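Local coordinates for protein Lys-gingipain W83 (Porphyromonas gingivalis, PDB 6I9A) that cleaves proteins after lysine as a secreted cysteine endopeptidase of family C25, here the catalytic subunit with a peptide-like inhibitor bound, at residues V83-V88 against F261-T266; Y161-Q166 against S283-D288. All coordinates share one frame; numbering follows the deposited sequence. Where two conformers were deposited one is given.

Both interactions lie in the peptidase family C25 part of the chain, with nearest atoms about 12 Å apart and no element in common. Interaction 1 is buried: the loop after strand 79-83, which belongs to the four-stranded parallel sheet, meets helix 261-267 of the region holding the six-stranded sheet. Interaction 2 lies farther out, about 24 Å from the chain centre against 15 Å, and is partly buried near the N-terminal ends of helices 163-178 and 285-293. Their chemistry differs accordingly. In 83-88 with 261-266, two carboxylates are held together by a calcium ion, whereas in 161-166 with 283-288 two indoles stack directly and the inhibitor covers the second of them.

Interaction 1. Residues V83-V88 against F261-T266; sequences VGDTDV and FGEVIT. With CA (calcium ion), chain H.
Asp85 and Glu263 meet through a shared calcium ion, a buried metal bridge between the loop that follows strand 79-83 and helix 261-267. Each carboxylate grips the ion with both oxygens: Asp85 OD1 and OD2 each lie 2.5 Å from the calcium, and Glu263 OE1 and OE2 lie at 2.6 and 2.5 Å from it. The two carboxylate planes are turned 81° apart, so the two groups bite the metal nearly crosswise. This brings Asp85 OD1 within 3.0 Å of Glu263 OE2, a separation that reflects joint coordination of the cation and not a hydrogen bond.

Both acids suit their places by length. The short aspartate reaches the ion from a nearby loop; with CG anti to the backbone N (chi1 -158°), its carboxylate is carried toward helix 261-267 and the ion. Glutamate, starting from a helix, needs its longer chain, extended beyond CG, to span the gap. Three waters and the carbonyl oxygen of Phe254 complete the shell; one of these waters, 2.4 Å from the calcium, is also hydrogen-bonded to Thr86 OG1.

A second shell fixes the carboxylates. The amide Thr86 N bonds to Asp85 OD1 at 2.7 Å, meeting it on the anti side, 28° out of the carboxylate plane. Arg267 NH2 bonds to Asp85 OD2, while Ser122 OG hydrogen-bonds to Glu263 OE2 and Cys260 N to Glu263 OE1.

Two carboxylates this close would be expected to repel each other without the cation. The calcium, helped by Arg267, probably offsets their charge, and its coordination ties a loop of one sheet region to a helix of the other.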
loop_
_atom_site.group_PDB
_atom_site.type_symbol
_atom_site.label_atom_id
_atom_site.label_comp_id
_atom_site.label_asym_id
_atom_site.label_seq_id
_atom_site.Cartn_x
_atom_site.Cartn_y
_atom_site.Cartn_z
ATOM N N VAL A 83 14.127 0.533 -0.727
ATOM C CA VAL A 83 14.289 0.361 -2.169
ATOM C C VAL A 83 15.468 -0.568 -2.438
ATOM O O VAL A 83 16.620 -0.208 -2.163
ATOM C CB VAL A 83 14.460 1.724 -2.876
ATOM C CG1 VAL A 83 14.574 1.519 -4.378
ATOM C CG2 VAL A 83 13.296 2.643 -2.518
ATOM N N GLY A 84 15.159 -1.744 -2.949
ATOM C CA GLY A 84 16.154 -2.774 -3.203
ATOM C C GLY A 84 15.720 -4.127 -2.683
ATOM O O GLY A 84 14.776 -4.242 -1.887
ATOM N N ASP A 85 16.408 -5.137 -3.166
ATOM C CA ASP A 85 16.214 -6.505 -2.735
ATOM C C ASP A 85 17.173 -6.780 -1.535
ATOM O O ASP A 85 17.827 -5.882 -1.009
ATOM C CB ASP A 85 16.406 -7.461 -3.925
ATOM C CG ASP A 85 15.743 -8.840 -3.807
ATOM O OD1 ASP A 85 15.390 -9.261 -2.661
ATOM O OD2 ASP A 85 15.549 -9.496 -4.853
ATOM N N THR A 86 17.219 -8.037 -1.119
ATOM C CA THR A 86 17.954 -8.444 0.098
ATOM C C THR A 86 19.448 -8.405 -0.076
ATOM O O THR A 86 20.154 -8.445 0.923
ATOM C CB THR A 86 17.466 -9.815 0.589
ATOM O OG1 THR A 86 17.664 -10.773 -0.441
ATOM C CG2 THR A 86 15.981 -9.769 1.012
ATOM N N ASP A 87 19.939 -8.257 -1.302
ATOM C CA ASP A 87 21.388 -8.104 -1.530
ATOM C C ASP A 87 21.855 -6.714 -1.056
ATOM O O ASP A 87 23.060 -6.528 -0.840
ATOM C CB ASP A 87 21.730 -8.290 -3.004
ATOM C CG ASP A 87 21.066 -7.394 -4.015
ATOM O OD1 ASP A 87 19.959 -6.824 -3.706
ATOM O OD2 ASP A 87 21.625 -7.239 -5.100
ATOM N N VAL A 88 20.956 -5.744 -0.878
ATOM C CA VAL A 88 21.337 -4.402 -0.433
ATOM C C VAL A 88 20.648 -4.023 0.910
ATOM O O VAL A 88 21.243 -3.304 1.717
ATOM C CB VAL A 88 21.179 -3.287 -1.476
ATOM C CG1 VAL A 88 22.129 -3.441 -2.659
ATOM C CG2 VAL A 88 19.751 -3.146 -1.957
ATOM N N PHE A 261 6.855 -14.590 -5.812
ATOM C CA PHE A 261 5.675 -14.167 -6.526
ATOM C C PHE A 261 5.416 -12.660 -6.351
ATOM O O PHE A 261 5.112 -11.961 -7.332
ATOM C CB PHE A 261 4.491 -15.006 -5.993
ATOM C CG PHE A 261 3.179 -14.721 -6.651
ATOM C CD1 PHE A 261 2.345 -13.702 -6.182
ATOM C CD2 PHE A 261 2.734 -15.514 -7.705
ATOM C CE1 PHE A 261 1.102 -13.467 -6.763
ATOM C CE2 PHE A 261 1.485 -15.286 -8.284
ATOM C CZ PHE A 261 0.659 -14.288 -7.788
ATOM N N GLY A 262 5.511 -12.157 -5.102
ATOM C CA GLY A 262 5.233 -10.732 -4.887
ATOM C C GLY A 262 6.247 -9.816 -5.569
ATOM O O GLY A 262 5.903 -8.697 -5.977
ATOM N N GLU A 263 7.512 -10.277 -5.674
ATOM C CA GLU A 263 8.523 -9.504 -6.378
ATOM C C GLU A 263 8.218 -9.533 -7.874
ATOM O O GLU A 263 8.292 -8.522 -8.558
ATOM C CB GLU A 263 9.921 -10.072 -6.089
ATOM C CG GLU A 263 10.403 -9.676 -4.696
ATOM C CD GLU A 263 11.721 -10.328 -4.316
ATOM O OE1 GLU A 263 11.863 -11.564 -4.442
ATOM O OE2 GLU A 263 12.589 -9.596 -3.793
ATOM N N VAL A 264 7.916 -10.732 -8.422
ATOM C CA VAL A 264 7.665 -10.783 -9.878
ATOM C C VAL A 264 6.447 -9.956 -10.248
ATOM O O VAL A 264 6.482 -9.239 -11.264
ATOM C CB VAL A 264 7.523 -12.258 -10.327
ATOM C CG1 VAL A 264 7.114 -12.356 -11.801
ATOM C CG2 VAL A 264 8.846 -12.998 -10.120
ATOM N N ILE A 265 5.362 -10.043 -9.480
ATOM C CA ILE A 265 4.125 -9.391 -9.903
ATOM C C ILE A 265 4.286 -7.861 -9.915
ATOM O O ILE A 265 3.575 -7.193 -10.678
ATOM C CB ILE A 265 2.928 -9.864 -9.040
ATOM C CG1 ILE A 265 1.617 -9.737 -9.818
ATOM C CG2 ILE A 265 2.881 -9.140 -7.656
ATOM C CD1 ILE A 265 0.444 -10.463 -9.075
ATOM N N THR A 266 5.218 -7.320 -9.092
ATOM C CA THR A 266 5.465 -5.892 -9.104
ATOM C C THR A 266 6.567 -5.536 -10.094
ATOM O O THR A 266 6.486 -4.468 -10.708
ATOM C CB THR A 266 5.755 -5.395 -7.703
ATOM O OG1 THR A 266 6.802 -6.173 -7.070
ATOM C CG2 THR A 266 4.527 -5.386 -6.856
HETATM CA CA CA H . 14.343 -11.322 -3.614
HETATM O O HOH W 1 16.514 -11.981 -2.741
HETATM O O HOH W 2 13.759 -13.699 -3.501
HETATM O O HOH W 3 14.999 -12.216 -5.702
#

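Interaction 2. Residues Y161-Q166 against S283-D288; sequences YSWNSQ and SYWGED. With H8E (benzyl-N-[(2S)-1-[[(3S)-7-amino-1-(benzylamino)-1,2-dioxoheptan-3-yl]amino]-5-(2-methyl-2-phenylhydrazinyl)-1,5-dioxopentan-2-yl]carbamate), chain I.
Trp163 and Trp285 lie face to face, joining the N-terminal ends of helices 163-178 and 285-293 by aromatic stacking. Their five-membered rings are 3.6 Å apart between centroids and their planes only 3° from parallel. The side chains slide past each other in opposite directions, which puts each CB over the other indole's six-membered ring. Trp163 CB makes one CH-pi contact, 3.3 Å from that ring's centroid in Trp285; Trp285 CB returns it over Trp163. In both residues CG stands anti to the carbonyl carbon (chi1 -71° in Trp163), turning the broad indole toward its partner. Tryptophan suits both places because the five-membered ring can stack while the six-membered ring offers a face to the partner's CB.

Apolar contacts with the inhibitor flank the stacked pair. Its lysine-like chain lies over the opposite face of Trp285, with CAY offset toward the rim, and CAT, a phenyl carbon of its benzyl carbamate, approaches the edge of Trp163 at CZ2, 3.5 Å away. The Trp285 indole is thus sandwiched between Trp163 and the ligand.

Polar bonds anchor the ligand's backbone and amine. Trp285 N donates to inhibitor OAD at 3.0 Å, and Ser283 O accepts from NBG at 2.9 Å. The amine NAB bonds to Asp288 OD2 at 2.9 Å, an oxygen that also accepts from Ser283 OG.

The lysine-like chain along Trp285, its amine on Asp288, is consistent with an S1 pocket selecting lysine at P1, near the nucleophile Cys249 and His216, the probable proton donor.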
loop_
_atom_site.group_PDB
_atom_site.type_symbol
_atom_site.label_atom_id
_atom_site.label_comp_id
_atom_site.label_asym_id
_atom_site.label_seq_id
_atom_site.Cartn_x
_atom_site.Cartn_y
_atom_site.Cartn_z
ATOM N N TYR A 161 -9.756 -28.954 0.561
ATOM C CA TYR A 161 -10.916 -29.842 0.719
ATOM C C TYR A 161 -11.811 -29.421 1.874
ATOM O O TYR A 161 -13.047 -29.487 1.773
ATOM C CB TYR A 161 -10.467 -31.301 0.885
ATOM C CG TYR A 161 -9.680 -31.790 -0.318
ATOM C CD1 TYR A 161 -10.287 -31.957 -1.559
ATOM C CD2 TYR A 161 -8.309 -32.004 -0.231
ATOM C CE1 TYR A 161 -9.542 -32.376 -2.677
ATOM C CE2 TYR A 161 -7.559 -32.425 -1.332
ATOM C CZ TYR A 161 -8.173 -32.589 -2.557
ATOM O OH TYR A 161 -7.375 -32.982 -3.628
ATOM N N SER A 162 -11.188 -29.050 3.024
ATOM C CA SER A 162 -11.991 -28.676 4.189
ATOM C C SER A 162 -12.168 -27.171 4.361
ATOM O O SER A 162 -13.246 -26.738 4.773
ATOM C CB SER A 162 -11.441 -29.274 5.485
ATOM O OG SER A 162 -10.155 -28.759 5.841
ATOM N N TRP A 163 -11.118 -26.384 4.073
ATOM C CA TRP A 163 -11.171 -24.957 4.405
ATOM C C TRP A 163 -11.826 -24.101 3.339
ATOM O O TRP A 163 -12.227 -22.974 3.662
ATOM C CB TRP A 163 -9.750 -24.429 4.662
ATOM C CG TRP A 163 -9.124 -24.913 5.943
ATOM C CD1 TRP A 163 -8.161 -25.875 6.073
ATOM C CD2 TRP A 163 -9.371 -24.397 7.251
ATOM N NE1 TRP A 163 -7.831 -26.025 7.398
ATOM C CE2 TRP A 163 -8.564 -25.134 8.145
ATOM C CE3 TRP A 163 -10.255 -23.428 7.766
ATOM C CZ2 TRP A 163 -8.564 -24.901 9.530
ATOM C CZ3 TRP A 163 -10.217 -23.156 9.134
ATOM C CH2 TRP A 163 -9.432 -23.939 10.005
ATOM N N ASN A 164 -11.945 -24.569 2.085
ATOM C CA ASN A 164 -12.597 -23.703 1.102
ATOM C C ASN A 164 -14.024 -23.369 1.552
ATOM O O ASN A 164 -14.442 -22.210 1.487
ATOM C CB ASN A 164 -12.571 -24.408 -0.272
ATOM C CG ASN A 164 -13.529 -23.777 -1.244
ATOM O OD1 ASN A 164 -14.732 -24.054 -1.238
ATOM N ND2 ASN A 164 -13.038 -22.800 -2.023
ATOM N N SER A 165 -14.782 -24.373 2.038
ATOM C CA SER A 165 -16.159 -24.046 2.428
ATOM C C SER A 165 -16.227 -23.377 3.791
ATOM O O SER A 165 -17.143 -22.575 4.053
ATOM C CB SER A 165 -17.018 -25.329 2.450
ATOM O OG SER A 165 -16.540 -26.278 3.404
ATOM N N GLN A 166 -15.303 -23.716 4.694
ATOM C CA GLN A 166 -15.379 -23.214 6.068
ATOM C C GLN A 166 -14.894 -21.799 6.215
ATOM O O GLN A 166 -15.397 -21.080 7.093
ATOM C CB GLN A 166 -14.590 -24.123 7.008
ATOM C CG GLN A 166 -15.263 -25.513 7.111
ATOM C CD GLN A 166 -16.543 -25.375 7.899
ATOM O OE1 GLN A 166 -16.516 -24.956 9.040
ATOM N NE2 GLN A 166 -17.649 -25.628 7.280
ATOM N N SER A 283 1.107 -18.589 5.997
ATOM C CA SER A 283 -0.014 -17.915 6.643
ATOM C C SER A 283 -0.959 -18.987 7.165
ATOM O O SER A 283 -0.756 -20.174 6.861
ATOM C CB SER A 283 -0.714 -16.887 5.745
ATOM O OG SER A 283 -1.506 -17.546 4.769
ATOM N N TYR A 284 -1.961 -18.592 7.958
ATOM C CA TYR A 284 -2.823 -19.580 8.599
ATOM C C TYR A 284 -4.259 -19.288 8.327
ATOM O O TYR A 284 -4.686 -18.133 8.221
ATOM C CB TYR A 284 -2.569 -19.592 10.132
ATOM C CG TYR A 284 -1.260 -20.265 10.452
ATOM C CD1 TYR A 284 -0.041 -19.598 10.297
ATOM C CD2 TYR A 284 -1.229 -21.604 10.836
ATOM C CE1 TYR A 284 1.163 -20.268 10.472
ATOM C CE2 TYR A 284 -0.030 -22.280 11.026
ATOM C CZ TYR A 284 1.154 -21.602 10.877
ATOM O OH TYR A 284 2.300 -22.321 11.134
ATOM N N TRP A 285 -5.053 -20.370 8.229
ATOM C CA TRP A 285 -6.462 -20.189 7.879
ATOM C C TRP A 285 -7.206 -19.322 8.870
ATOM O O TRP A 285 -8.037 -18.502 8.456
ATOM C CB TRP A 285 -7.128 -21.569 7.755
ATOM C CG TRP A 285 -6.816 -22.275 6.466
ATOM C CD1 TRP A 285 -5.900 -23.267 6.277
ATOM C CD2 TRP A 285 -7.374 -21.990 5.161
ATOM N NE1 TRP A 285 -5.874 -23.649 4.946
ATOM C CE2 TRP A 285 -6.760 -22.883 4.248
ATOM C CE3 TRP A 285 -8.341 -21.084 4.688
ATOM C CZ2 TRP A 285 -7.085 -22.909 2.900
ATOM C CZ3 TRP A 285 -8.678 -21.120 3.339
ATOM C CH2 TRP A 285 -8.038 -22.015 2.464
ATOM N N GLY A 286 -7.016 -19.531 10.180
ATOM C CA GLY A 286 -7.790 -18.748 11.146
ATOM C C GLY A 286 -7.451 -17.277 11.148
ATOM O O GLY A 286 -8.295 -16.418 10.911
ATOM N N GLU A 287 -6.151 -16.957 11.344
ATOM C CA GLU A 287 -5.748 -15.542 11.346
ATOM C C GLU A 287 -6.050 -14.891 10.000
ATOM O O GLU A 287 -6.447 -13.737 10.018
ATOM C CB GLU A 287 -4.285 -15.353 11.700
ATOM C CG GLU A 287 -3.972 -15.260 13.188
ATOM C CD GLU A 287 -3.886 -16.563 13.952
ATOM O OE1 GLU A 287 -4.311 -17.621 13.428
ATOM O OE2 GLU A 287 -3.365 -16.512 15.104
ATOM N N ASP A 288 -5.876 -15.596 8.858
ATOM C CA ASP A 288 -6.200 -14.927 7.588
ATOM C C ASP A 288 -7.692 -14.630 7.487
ATOM O O ASP A 288 -8.102 -13.663 6.830
ATOM C CB ASP A 288 -5.775 -15.763 6.384
ATOM C CG ASP A 288 -4.346 -15.604 5.912
ATOM O OD1 ASP A 288 -3.574 -14.810 6.543
ATOM O OD2 ASP A 288 -4.018 -16.209 4.883
HETATM C CAQ H8E I . 2.346 -25.047 -1.407
HETATM C CAK H8E I . 2.205 -25.444 -2.753
HETATM C CAH H8E I . 1.058 -26.128 -3.161
HETATM C CAL H8E I . 0.049 -26.449 -2.258
HETATM C CAR H8E I . 0.226 -26.062 -0.938
HETATM C CBO H8E I . 1.323 -25.337 -0.493
HETATM C CBA H8E I . 1.421 -25.034 0.882
HETATM N NBE H8E I . 0.747 -23.777 1.246
HETATM C CBL H8E I . 0.154 -23.581 2.457
HETATM O OAE H8E I . 0.049 -24.498 3.281
HETATM C CBN H8E I . -0.379 -22.177 2.723
HETATM O OAG H8E I . -0.555 -21.493 1.668
HETATM C CBS H8E I . -1.571 -22.192 3.730
HETATM C CBB H8E I . -2.438 -20.929 3.658
HETATM C CAY H8E I . -3.672 -21.001 4.561
HETATM C CAX H8E I . -4.427 -19.677 4.721
HETATM C CAW H8E I . -5.188 -19.289 3.460
HETATM N NAB H8E I . -5.923 -18.012 3.706
HETATM N NBG H8E I . -1.153 -22.431 5.117
HETATM C C H8E I . -1.538 -23.443 5.893
HETATM O O H8E I . -2.265 -24.368 5.554
HETATM C CA H8E I . -0.822 -23.462 7.238
HETATM N N H8E I . -1.567 -24.194 8.257
HETATM C CBK H8E I . -2.744 -23.746 8.763
HETATM O OAD H8E I . -3.282 -22.746 8.266
HETATM O OBI H8E I . -3.218 -24.425 9.738
HETATM C CBD H8E I . -4.538 -24.065 10.289
HETATM C CBP H8E I . -5.019 -25.090 11.214
HETATM C CAS H8E I . -4.890 -24.956 12.598
HETATM C CAM H8E I . -5.371 -25.933 13.522
HETATM C CAI H8E I . -5.925 -27.092 12.951
HETATM C CAN H8E I . -5.989 -27.250 11.575
HETATM C CAT H8E I . -5.551 -26.273 10.699
HETATM C CB H8E I . 0.561 -24.111 7.070
HETATM C CG H8E I . 0.494 -25.571 6.547
HETATM C CD H8E I . 1.833 -26.029 6.050
HETATM O OE1 H8E I . 2.678 -26.462 6.834
HETATM N NE2 H8E I . 1.991 -25.840 4.727
HETATM N NBT H8E I . 3.219 -26.045 4.078
HETATM C CAA H8E I . 3.745 -24.799 3.459
HETATM C CBQ H8E I . 3.355 -27.323 3.454
HETATM C CAU H8E I . 4.195 -27.523 2.348
HETATM C CAO H8E I . 4.349 -28.795 1.802
HETATM C CAJ H8E I . 3.660 -29.873 2.341
HETATM C CAP H8E I . 2.792 -29.686 3.408
HETATM C CAV H8E I . 2.655 -28.419 3.977
#